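Malonyl CoA-acyl carrier protein transacylase (Staphylococcus aureus, PDB 3IM9) catalyses the transfer of the malonyl group from malonyl-CoA to holo-acyl carrier protein, a step of fatty acid biosynthesis. Local coordinates at residues E100-L104 with V234-V238; A106-S111 with E226-F232; D91-G95 with S266-L270. All coordinates share one frame; numbering follows the deposited sequence.

Overall arrangement
The three contacts follow one continuous piece of chain, from strand 92-95 through helix 99-106 into the loop before helix 112-128, and pair it with later parts of the acyl transferase domain. They are nested along the sequence: contact 3 closes the outermost loop, contact 1 lies within it and contact 2 within contact 1. The centres of contact 1 and contact 3 are about 9 Å apart. Those of contact 1 and contact 2 are about 11 Å apart, and those of contact 2 and contact 3 about 16 Å. Residues 226-232 lead directly into strand 234-235, which lies beside strand 92-95. The turn carrying S97, the probable nucleophile, is thus set between contact 3, at the strand before it, and contact 1, at the helix after it.

Contact 1. Residues E100-L104 with V234-V238; sequences EYSSL and VVQNV. With CA (calcium ion), chain B.
E100 carries most of this contact, its carboxylate bridging the side chain of Q236 and the backbone of N237. With CG anti to the backbone N (chi1 -171°), the chain extends from helix 99-106 to residues 236 and 237. OE1 accepts the backbone N-H of N237 at 2.7 Å, on its syn side and 19° out of the carboxylate plane. OE2 takes Q236 NE2 at 2.9 Å, almost in line with its C-O bond, and the two flat groups are inclined at 57°. A water also donates to E100 OE2 and accepts from V238 N, so several donors meet the buried carboxylate, which would be expected to steady its negative charge. One residue on, Y101 turns to the calcium ion, which lies in the plane of the ring, 2.7 Å from Y101 OH; M253 O and Q256 OE1 also bind the metal. S103 offers CB to V234 CG1 at 4.0 Å, while its hydroxyl is hydrogen-bonded to T93. L104 completes the segment, CD2 lying 4.1 Å from V234 CG1 as the side chains cross at about a right angle. The active-site residues S97 and H207, assigned by similarity, are close to N237, so E100 probably helps fix the backbone beside them. Helix 246-256 covers E100 and Q236, helices 67-84 and 112-128 pack on Y101, and V235 is joined to T93 of strand 92-95 by a backbone hydrogen bond.

Contact 2. Residues A106-S111 with E226-F232; sequences AADVLS and EWRDAKF
L110 CD2 sits over one face of the W227 indole, 3.8 Å from the centroid of its five-membered ring and 13° off the normal, a CH-pi contact. V109 CG1 approaches the same indole obliquely at CE3. The F232 ring receives A107 CB over one face, displaced toward the rim, with the methyl 4.2 Å from the ring centroid; the first torsion (chi1 43°) sets the phenyl between its own backbone N and carbonyl carbon. Over one face of the R228 guanidinium lies V109 O, and S111 CA and E226 OE1 are at its edge. The R228 chain bends at chi3 (-64°), bringing NE to a weak hydrogen bond with D108 O.

The two backbones run antiparallel without forming a regular strand pair. K231 N donates to A107 O at 2.9 Å and R228 N to V109 O at 2.9 Å. To one side of these bonds V109 CG2 meets A230 CB at 3.6 Å. R228 O is buried with no polar hydrogen-bonding partner; V109 CA approaches it at 3.5 Å in a CA-H...O contact. Toward solvent, D108 OD2 and K231 NZ form a salt bridge of 3.4 Å, and one water joins D108 O to D229 O, another S111 N to E226 O.

The contact ties the loop between helices 99-106 and 112-128 to the one entering strand 234-235. L104 packs on V109, L110 and W227 from helix 99-106, and helix 246-256 touches V109, W227 and A230.

Contact 3. Residues D91-G95 with S266-L270; sequences DFTMG and STEWL
This is an apolar strand-on-helix contact at an outer strand of the four-stranded parallel sheet, where F92 and M94 of strand 92-95 pack on helix 263-272. The two short segments run almost antiparallel, at 170°, with their axes 10.1 Å apart. Alternation along the strand turns F92 and M94 to the helix and T93 to the reverse side of the sheet.

L270 lies between the two strand residues and uses one methyl for each. Its CD2 presses on F92 CB at 3.4 Å and reaches the ring obliquely. CD1 meets M94 SD at 3.8 Å. The M94 chain leaves in the crowded position between its backbone N and carbonyl carbon (chi1 65°) and then extends over the helix: SD is 3.8 Å from S266 CB, and CE ends 3.6 Å from T267 OG1. T267 OG1 is hydrogen-bonded to F263 O in the same helix and S266 OG to Q262 O, just before the helix begins, and the thioether meets both side chains by van der Waals contact.

Such a layer of helix on parallel sheet is the construction of an alpha/beta core, and strand 92-95 leads into the GxSxG sequence (G95, S97, G99) of a probable nucleophile elbow. M94 thus lies on the strand that leads to the likely catalytic serine, although its side chain is about 11 Å from that of S97.

At the other end, W269 directs an edge at the face of F92 in an offset edge-to-face pair. The planes are at 88° and the ring centroids 5.8 Å apart, F92 CE2 lying 4.0 Å from W269 CZ3. V275 and F278 of strand 275-281 also touch L270, and on the opposite side of the strand T93 OG1 forms a hydrogen bond with I14 O of strand 11-16.

Contact 1. Residues E100-L104 with V234-V238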
loop_
_atom_site.group_PDB
_atom_site.type_symbol
_atom_site.label_atom_id
_atom_site.label_comp_id
_atom_site.label_asym_id
_atom_site.label_seq_id
_atom_site.Cartn_x
_atom_site.Cartn_y
_atom_site.Cartn_z
ATOM N N GLU A 100 -4.121 0.096 -1.082
ATOM C CA GLU A 100 -5.517 0.411 -0.794
ATOM C C GLU A 100 -6.322 0.320 -2.078
ATOM O O GLU A 100 -7.525 0.015 -2.000
ATOM C CB GLU A 100 -5.581 1.818 -0.166
ATOM C CG GLU A 100 -7.019 2.185 0.398
ATOM C CD GLU A 100 -6.931 3.160 1.512
ATOM O OE1 GLU A 100 -6.048 3.011 2.382
ATOM O OE2 GLU A 100 -7.791 4.078 1.517
ATOM N N TYR A 101 -5.716 0.612 -3.232
ATOM C CA TYR A 101 -6.444 0.485 -4.539
ATOM C C TYR A 101 -6.755 -0.966 -4.820
ATOM O O TYR A 101 -7.805 -1.265 -5.430
ATOM C CB TYR A 101 -5.692 1.195 -5.630
ATOM C CG TYR A 101 -5.743 2.670 -5.436
ATOM C CD1 TYR A 101 -4.759 3.367 -4.695
ATOM C CD2 TYR A 101 -6.786 3.413 -6.021
ATOM C CE1 TYR A 101 -4.810 4.760 -4.472
ATOM C CE2 TYR A 101 -6.880 4.799 -5.800
ATOM C CZ TYR A 101 -5.908 5.436 -5.040
ATOM O OH TYR A 101 -6.049 6.806 -4.852
ATOM N N SER A 102 -5.882 -1.900 -4.485
ATOM C CA SER A 102 -6.202 -3.287 -4.636
ATOM C C SER A 102 -7.393 -3.634 -3.741
ATOM O O SER A 102 -8.231 -4.433 -4.144
ATOM C CB SER A 102 -4.978 -4.105 -4.240
ATOM O OG SER A 102 -3.911 -3.792 -5.165
ATOM N N SER A 103 -7.450 -3.050 -2.550
ATOM C CA SER A 103 -8.640 -3.274 -1.668
ATOM C C SER A 103 -9.887 -2.740 -2.389
ATOM O O SER A 103 -10.986 -3.363 -2.228
ATOM C CB SER A 103 -8.402 -2.542 -0.330
ATOM O OG SER A 103 -7.492 -3.209 0.482
ATOM N N LEU A 104 -9.794 -1.598 -3.073
ATOM C CA LEU A 104 -10.969 -0.959 -3.757
ATOM C C LEU A 104 -11.414 -1.866 -4.864
ATOM O O LEU A 104 -12.658 -2.030 -5.103
ATOM C CB LEU A 104 -10.655 0.439 -4.333
ATOM C CG LEU A 104 -10.190 1.436 -3.269
ATOM C CD1 LEU A 104 -10.194 2.870 -3.906
ATOM C CD2 LEU A 104 -11.076 1.449 -1.981
ATOM N N VAL A 234 -13.503 -1.306 3.786
ATOM C CA VAL A 234 -12.082 -1.045 3.401
ATOM C C VAL A 234 -11.563 -0.226 4.594
ATOM O O VAL A 234 -12.100 0.907 4.860
ATOM C CB VAL A 234 -12.017 -0.266 2.135
ATOM C CG1 VAL A 234 -10.521 0.050 1.824
ATOM C CG2 VAL A 234 -12.699 -0.987 0.951
ATOM N N VAL A 235 -10.559 -0.719 5.312
ATOM C CA VAL A 235 -9.977 0.050 6.430
ATOM C C VAL A 235 -8.979 1.008 5.795
ATOM O O VAL A 235 -7.957 0.572 5.281
ATOM C CB VAL A 235 -9.356 -0.828 7.466
ATOM C CG1 VAL A 235 -8.826 0.004 8.674
ATOM C CG2 VAL A 235 -10.468 -1.779 8.001
ATOM N N GLN A 236 -9.288 2.297 5.779
ATOM C CA GLN A 236 -8.516 3.268 4.998
ATOM C C GLN A 236 -7.277 3.743 5.736
ATOM O O GLN A 236 -7.242 3.875 6.987
ATOM C CB GLN A 236 -9.365 4.454 4.535
ATOM C CG GLN A 236 -10.460 3.907 3.622
ATOM C CD GLN A 236 -11.046 5.024 2.733
ATOM O OE1 GLN A 236 -12.029 5.712 3.128
ATOM N NE2 GLN A 236 -10.485 5.225 1.554
ATOM N N ASN A 237 -6.207 4.000 4.940
ATOM C CA ASN A 237 -4.949 4.409 5.513
ATOM C C ASN A 237 -5.019 5.739 6.272
ATOM O O ASN A 237 -4.227 5.942 7.195
ATOM C CB ASN A 237 -3.907 4.582 4.369
ATOM C CG ASN A 237 -3.383 3.298 3.787
ATOM O OD1 ASN A 237 -3.594 2.151 4.290
ATOM N ND2 ASN A 237 -2.706 3.487 2.685
ATOM N N VAL A 238 -5.886 6.654 5.815
ATOM C CA VAL A 238 -5.899 8.061 6.376
ATOM C C VAL A 238 -6.399 7.999 7.812
ATOM O O VAL A 238 -5.875 8.685 8.666
ATOM C CB VAL A 238 -6.756 9.024 5.518
ATOM C CG1 VAL A 238 -6.174 9.250 4.229
ATOM C CG2 VAL A 238 -8.134 8.564 5.242
HETATM CA CA CA B . -4.382 7.918 -3.062
HETATM O O HOH W 1 -7.036 6.428 2.862
HETATM O O HOH W 2 -6.445 0.218 3.061
#

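Contact 2. Residues A106-S111 with E226-F232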
loop_
_atom_site.group_PDB
_atom_site.type_symbol
_atom_site.label_atom_id
_atom_site.label_comp_id
_atom_site.label_asym_id
_atom_site.label_seq_id
_atom_site.Cartn_x
_atom_site.Cartn_y
_atom_site.Cartn_z
ATOM N N ALA A 106 -10.973 -5.184 -4.847
ATOM C CA ALA A 106 -11.453 -6.394 -4.148
ATOM C C ALA A 106 -12.929 -6.166 -3.651
ATOM O O ALA A 106 -13.787 -7.096 -3.740
ATOM C CB ALA A 106 -10.551 -6.754 -2.948
ATOM N N ALA A 107 -13.202 -4.940 -3.195
ATOM C CA ALA A 107 -14.513 -4.596 -2.559
ATOM C C ALA A 107 -15.440 -4.013 -3.618
ATOM O O ALA A 107 -16.542 -3.554 -3.240
ATOM C CB ALA A 107 -14.256 -3.562 -1.451
ATOM N N ASP A 108 -15.080 -4.021 -4.891
ATOM C CA ASP A 108 -15.938 -3.520 -5.968
ATOM C C ASP A 108 -16.288 -2.055 -5.870
ATOM O O ASP A 108 -17.242 -1.563 -6.517
ATOM C CB ASP A 108 -17.239 -4.379 -5.994
ATOM C CG ASP A 108 -16.995 -5.720 -6.703
ATOM O OD1 ASP A 108 -15.921 -5.841 -7.416
ATOM O OD2 ASP A 108 -17.807 -6.678 -6.513
ATOM N N VAL A 109 -15.428 -1.300 -5.169
ATOM C CA VAL A 109 -15.480 0.163 -5.297
ATOM C C VAL A 109 -15.131 0.640 -6.675
ATOM O O VAL A 109 -15.654 1.615 -7.191
ATOM C CB VAL A 109 -14.580 0.805 -4.178
ATOM C CG1 VAL A 109 -14.522 2.291 -4.431
ATOM C CG2 VAL A 109 -15.068 0.420 -2.806
ATOM N N LEU A 110 -14.090 0.044 -7.248
ATOM C CA LEU A 110 -13.603 0.387 -8.546
ATOM C C LEU A 110 -13.455 -0.930 -9.338
ATOM O O LEU A 110 -13.091 -1.938 -8.743
ATOM C CB LEU A 110 -12.193 1.005 -8.513
ATOM C CG LEU A 110 -12.135 2.414 -7.914
ATOM C CD1 LEU A 110 -10.588 2.770 -7.802
ATOM C CD2 LEU A 110 -12.859 3.511 -8.760
ATOM N N SER A 111 -13.689 -0.846 -10.638
ATOM C CA SER A 111 -13.353 -1.988 -11.505
ATOM C C SER A 111 -11.800 -2.031 -11.686
ATOM O O SER A 111 -11.118 -0.944 -11.531
ATOM C CB SER A 111 -13.998 -1.869 -12.901
ATOM O OG SER A 111 -13.448 -0.782 -13.662
ATOM N N GLU A 226 -16.403 5.973 -12.315
ATOM C CA GLU A 226 -17.519 5.765 -11.414
ATOM C C GLU A 226 -17.023 5.017 -10.189
ATOM O O GLU A 226 -16.391 3.972 -10.277
ATOM C CB GLU A 226 -18.586 4.930 -12.161
ATOM C CG GLU A 226 -19.698 4.510 -11.248
ATOM C CD GLU A 226 -20.710 3.614 -11.976
ATOM O OE1 GLU A 226 -20.949 2.469 -11.471
ATOM O OE2 GLU A 226 -21.216 4.072 -13.063
ATOM N N TRP A 227 -17.246 5.578 -9.009
ATOM C CA TRP A 227 -16.926 4.956 -7.771
ATOM C C TRP A 227 -18.192 4.365 -7.165
ATOM O O TRP A 227 -19.285 5.015 -7.168
ATOM C CB TRP A 227 -16.356 5.981 -6.784
ATOM C CG TRP A 227 -15.044 6.535 -7.258
ATOM C CD1 TRP A 227 -14.787 7.203 -8.413
ATOM C CD2 TRP A 227 -13.787 6.387 -6.569
ATOM N NE1 TRP A 227 -13.400 7.517 -8.492
ATOM C CE2 TRP A 227 -12.803 7.001 -7.374
ATOM C CE3 TRP A 227 -13.425 5.788 -5.346
ATOM C CZ2 TRP A 227 -11.425 7.055 -6.993
ATOM C CZ3 TRP A 227 -12.038 5.870 -4.953
ATOM C CH2 TRP A 227 -11.094 6.476 -5.800
ATOM N N ARG A 228 -18.102 3.156 -6.663
ATOM C CA ARG A 228 -19.214 2.489 -6.011
ATOM C C ARG A 228 -19.052 2.286 -4.576
ATOM O O ARG A 228 -17.921 2.264 -4.050
ATOM C CB ARG A 228 -19.482 1.126 -6.693
ATOM C CG ARG A 228 -19.917 1.301 -8.145
ATOM C CD ARG A 228 -20.141 -0.030 -8.810
ATOM N NE ARG A 228 -18.896 -0.798 -8.883
ATOM C CZ ARG A 228 -17.910 -0.616 -9.778
ATOM N NH1 ARG A 228 -17.957 0.331 -10.740
ATOM N NH2 ARG A 228 -16.867 -1.416 -9.729
ATOM N N ASP A 229 -20.136 2.017 -3.855
ATOM C CA ASP A 229 -19.999 1.626 -2.446
ATOM C C ASP A 229 -19.199 0.318 -2.317
ATOM O O ASP A 229 -19.163 -0.474 -3.259
ATOM C CB ASP A 229 -21.374 1.472 -1.793
ATOM C CG ASP A 229 -22.070 2.802 -1.580
ATOM O OD1 ASP A 229 -21.369 3.826 -1.444
ATOM O OD2 ASP A 229 -23.318 2.822 -1.548
ATOM N N ALA A 230 -18.558 0.083 -1.167
ATOM C CA ALA A 230 -17.762 -1.147 -0.992
ATOM C C ALA A 230 -18.715 -2.286 -0.567
ATOM O O ALA A 230 -19.595 -2.057 0.330
ATOM C CB ALA A 230 -16.712 -0.896 0.115
ATOM N N LYS A 231 -18.456 -3.495 -1.055
ATOM C CA LYS A 231 -19.227 -4.651 -0.634
ATOM C C LYS A 231 -18.867 -5.190 0.746
ATOM O O LYS A 231 -19.658 -5.926 1.382
ATOM C CB LYS A 231 -19.092 -5.736 -1.709
ATOM C CG LYS A 231 -19.923 -5.520 -2.987
ATOM C CD LYS A 231 -19.716 -6.742 -3.948
ATOM C CE LYS A 231 -20.579 -6.762 -5.236
ATOM N NZ LYS A 231 -20.862 -5.411 -5.670
ATOM N N PHE A 232 -17.712 -4.791 1.306
ATOM C CA PHE A 232 -17.332 -5.110 2.692
ATOM C C PHE A 232 -16.358 -3.935 3.029
ATOM O O PHE A 232 -15.850 -3.301 2.074
ATOM C CB PHE A 232 -16.699 -6.527 2.858
ATOM C CG PHE A 232 -15.692 -6.872 1.776
ATOM C CD1 PHE A 232 -16.104 -7.531 0.598
ATOM C CD2 PHE A 232 -14.313 -6.509 1.889
ATOM C CE1 PHE A 232 -15.221 -7.845 -0.416
ATOM C CE2 PHE A 232 -13.424 -6.815 0.825
ATOM C CZ PHE A 232 -13.829 -7.415 -0.330
HETATM O O HOH W 3 -19.985 -2.182 -5.388
HETATM O O HOH W 4 -15.164 1.612 -11.205
#

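Contact 3. Residues D91-G95 with S266-L270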
loop_
_atom_site.group_PDB
_atom_site.type_symbol
_atom_site.label_atom_id
_atom_site.label_comp_id
_atom_site.label_asym_id
_atom_site.label_seq_id
_atom_site.Cartn_x
_atom_site.Cartn_y
_atom_site.Cartn_z
ATOM N N ASP A 91 -14.127 -10.603 5.315
ATOM C CA ASP A 91 -14.971 -9.719 6.110
ATOM C C ASP A 91 -14.555 -8.238 5.987
ATOM O O ASP A 91 -15.404 -7.324 6.038
ATOM C CB ASP A 91 -14.904 -10.188 7.525
ATOM C CG ASP A 91 -15.371 -11.645 7.670
ATOM O OD1 ASP A 91 -16.604 -11.831 7.372
ATOM O OD2 ASP A 91 -14.591 -12.486 8.136
ATOM N N PHE A 92 -13.246 -8.012 5.674
ATOM C CA PHE A 92 -12.733 -6.636 5.567
ATOM C C PHE A 92 -11.493 -6.726 4.663
ATOM O O PHE A 92 -10.973 -7.802 4.326
ATOM C CB PHE A 92 -12.153 -6.161 6.927
ATOM C CG PHE A 92 -13.200 -6.107 8.073
ATOM C CD1 PHE A 92 -13.269 -7.212 8.906
ATOM C CD2 PHE A 92 -14.036 -5.013 8.232
ATOM C CE1 PHE A 92 -14.235 -7.251 9.962
ATOM C CE2 PHE A 92 -14.975 -5.020 9.298
ATOM C CZ PHE A 92 -15.031 -6.159 10.129
ATOM N N THR A 93 -11.005 -5.528 4.320
ATOM C CA THR A 93 -9.743 -5.471 3.547
ATOM C C THR A 93 -9.042 -4.180 3.908
ATOM O O THR A 93 -9.638 -3.189 4.375
ATOM C CB THR A 93 -10.071 -5.526 2.036
ATOM O OG1 THR A 93 -8.838 -5.537 1.293
ATOM C CG2 THR A 93 -10.889 -4.385 1.552
ATOM N N MET A 94 -7.726 -4.192 3.642
ATOM C CA MET A 94 -6.893 -2.958 3.701
ATOM C C MET A 94 -5.675 -3.185 2.857
ATOM O O MET A 94 -5.350 -4.310 2.505
ATOM C CB MET A 94 -6.450 -2.583 5.154
ATOM C CG MET A 94 -5.536 -3.589 5.792
ATOM S SD MET A 94 -4.796 -3.030 7.306
ATOM C CE MET A 94 -4.121 -4.592 7.806
ATOM N N GLY A 95 -5.047 -2.096 2.457
ATOM C CA GLY A 95 -3.772 -2.243 1.653
ATOM C C GLY A 95 -2.884 -1.054 1.939
ATOM O O GLY A 95 -3.364 0.044 2.304
ATOM N N SER A 266 -4.714 0.685 11.731
ATOM C CA SER A 266 -5.655 -0.082 10.879
ATOM C C SER A 266 -5.584 -1.570 11.241
ATOM O O SER A 266 -6.683 -2.237 11.270
ATOM C CB SER A 266 -5.261 0.061 9.432
ATOM O OG SER A 266 -5.383 1.393 8.973
ATOM N N THR A 267 -4.388 -2.146 11.446
ATOM C CA THR A 267 -4.257 -3.510 11.866
ATOM C C THR A 267 -4.978 -3.715 13.215
ATOM O O THR A 267 -5.757 -4.722 13.376
ATOM C CB THR A 267 -2.783 -3.930 11.990
ATOM O OG1 THR A 267 -2.187 -3.810 10.679
ATOM C CG2 THR A 267 -2.657 -5.412 12.386
ATOM N N GLU A 268 -4.745 -2.791 14.130
ATOM C CA GLU A 268 -5.341 -2.903 15.500
ATOM C C GLU A 268 -6.866 -2.810 15.413
ATOM O O GLU A 268 -7.582 -3.592 16.104
ATOM C CB GLU A 268 -4.755 -1.857 16.394
ATOM C CG GLU A 268 -3.277 -2.247 16.686
ATOM C CD GLU A 268 -2.578 -1.309 17.647
ATOM O OE1 GLU A 268 -3.005 -0.138 17.695
ATOM O OE2 GLU A 268 -1.547 -1.807 18.221
ATOM N N TRP A 269 -7.400 -1.978 14.536
ATOM C CA TRP A 269 -8.854 -1.788 14.427
ATOM C C TRP A 269 -9.436 -3.078 13.928
ATOM O O TRP A 269 -10.487 -3.527 14.410
ATOM C CB TRP A 269 -9.147 -0.654 13.490
ATOM C CG TRP A 269 -10.622 -0.319 13.427
ATOM C CD1 TRP A 269 -11.289 0.639 14.199
ATOM C CD2 TRP A 269 -11.596 -0.838 12.506
ATOM N NE1 TRP A 269 -12.613 0.733 13.799
ATOM C CE2 TRP A 269 -12.842 -0.174 12.782
ATOM C CE3 TRP A 269 -11.556 -1.858 11.500
ATOM C CZ2 TRP A 269 -14.019 -0.471 12.053
ATOM C CZ3 TRP A 269 -12.705 -2.131 10.765
ATOM C CH2 TRP A 269 -13.922 -1.439 11.060
ATOM N N LEU A 270 -8.739 -3.760 13.018
ATOM C CA LEU A 270 -9.289 -4.944 12.457
ATOM C C LEU A 270 -9.261 -6.030 13.465
ATOM O O LEU A 270 -10.282 -6.773 13.600
ATOM C CB LEU A 270 -8.405 -5.381 11.225
ATOM C CG LEU A 270 -8.870 -4.579 10.024
ATOM C CD1 LEU A 270 -7.830 -4.791 8.853
ATOM C CD2 LEU A 270 -10.245 -4.963 9.513
#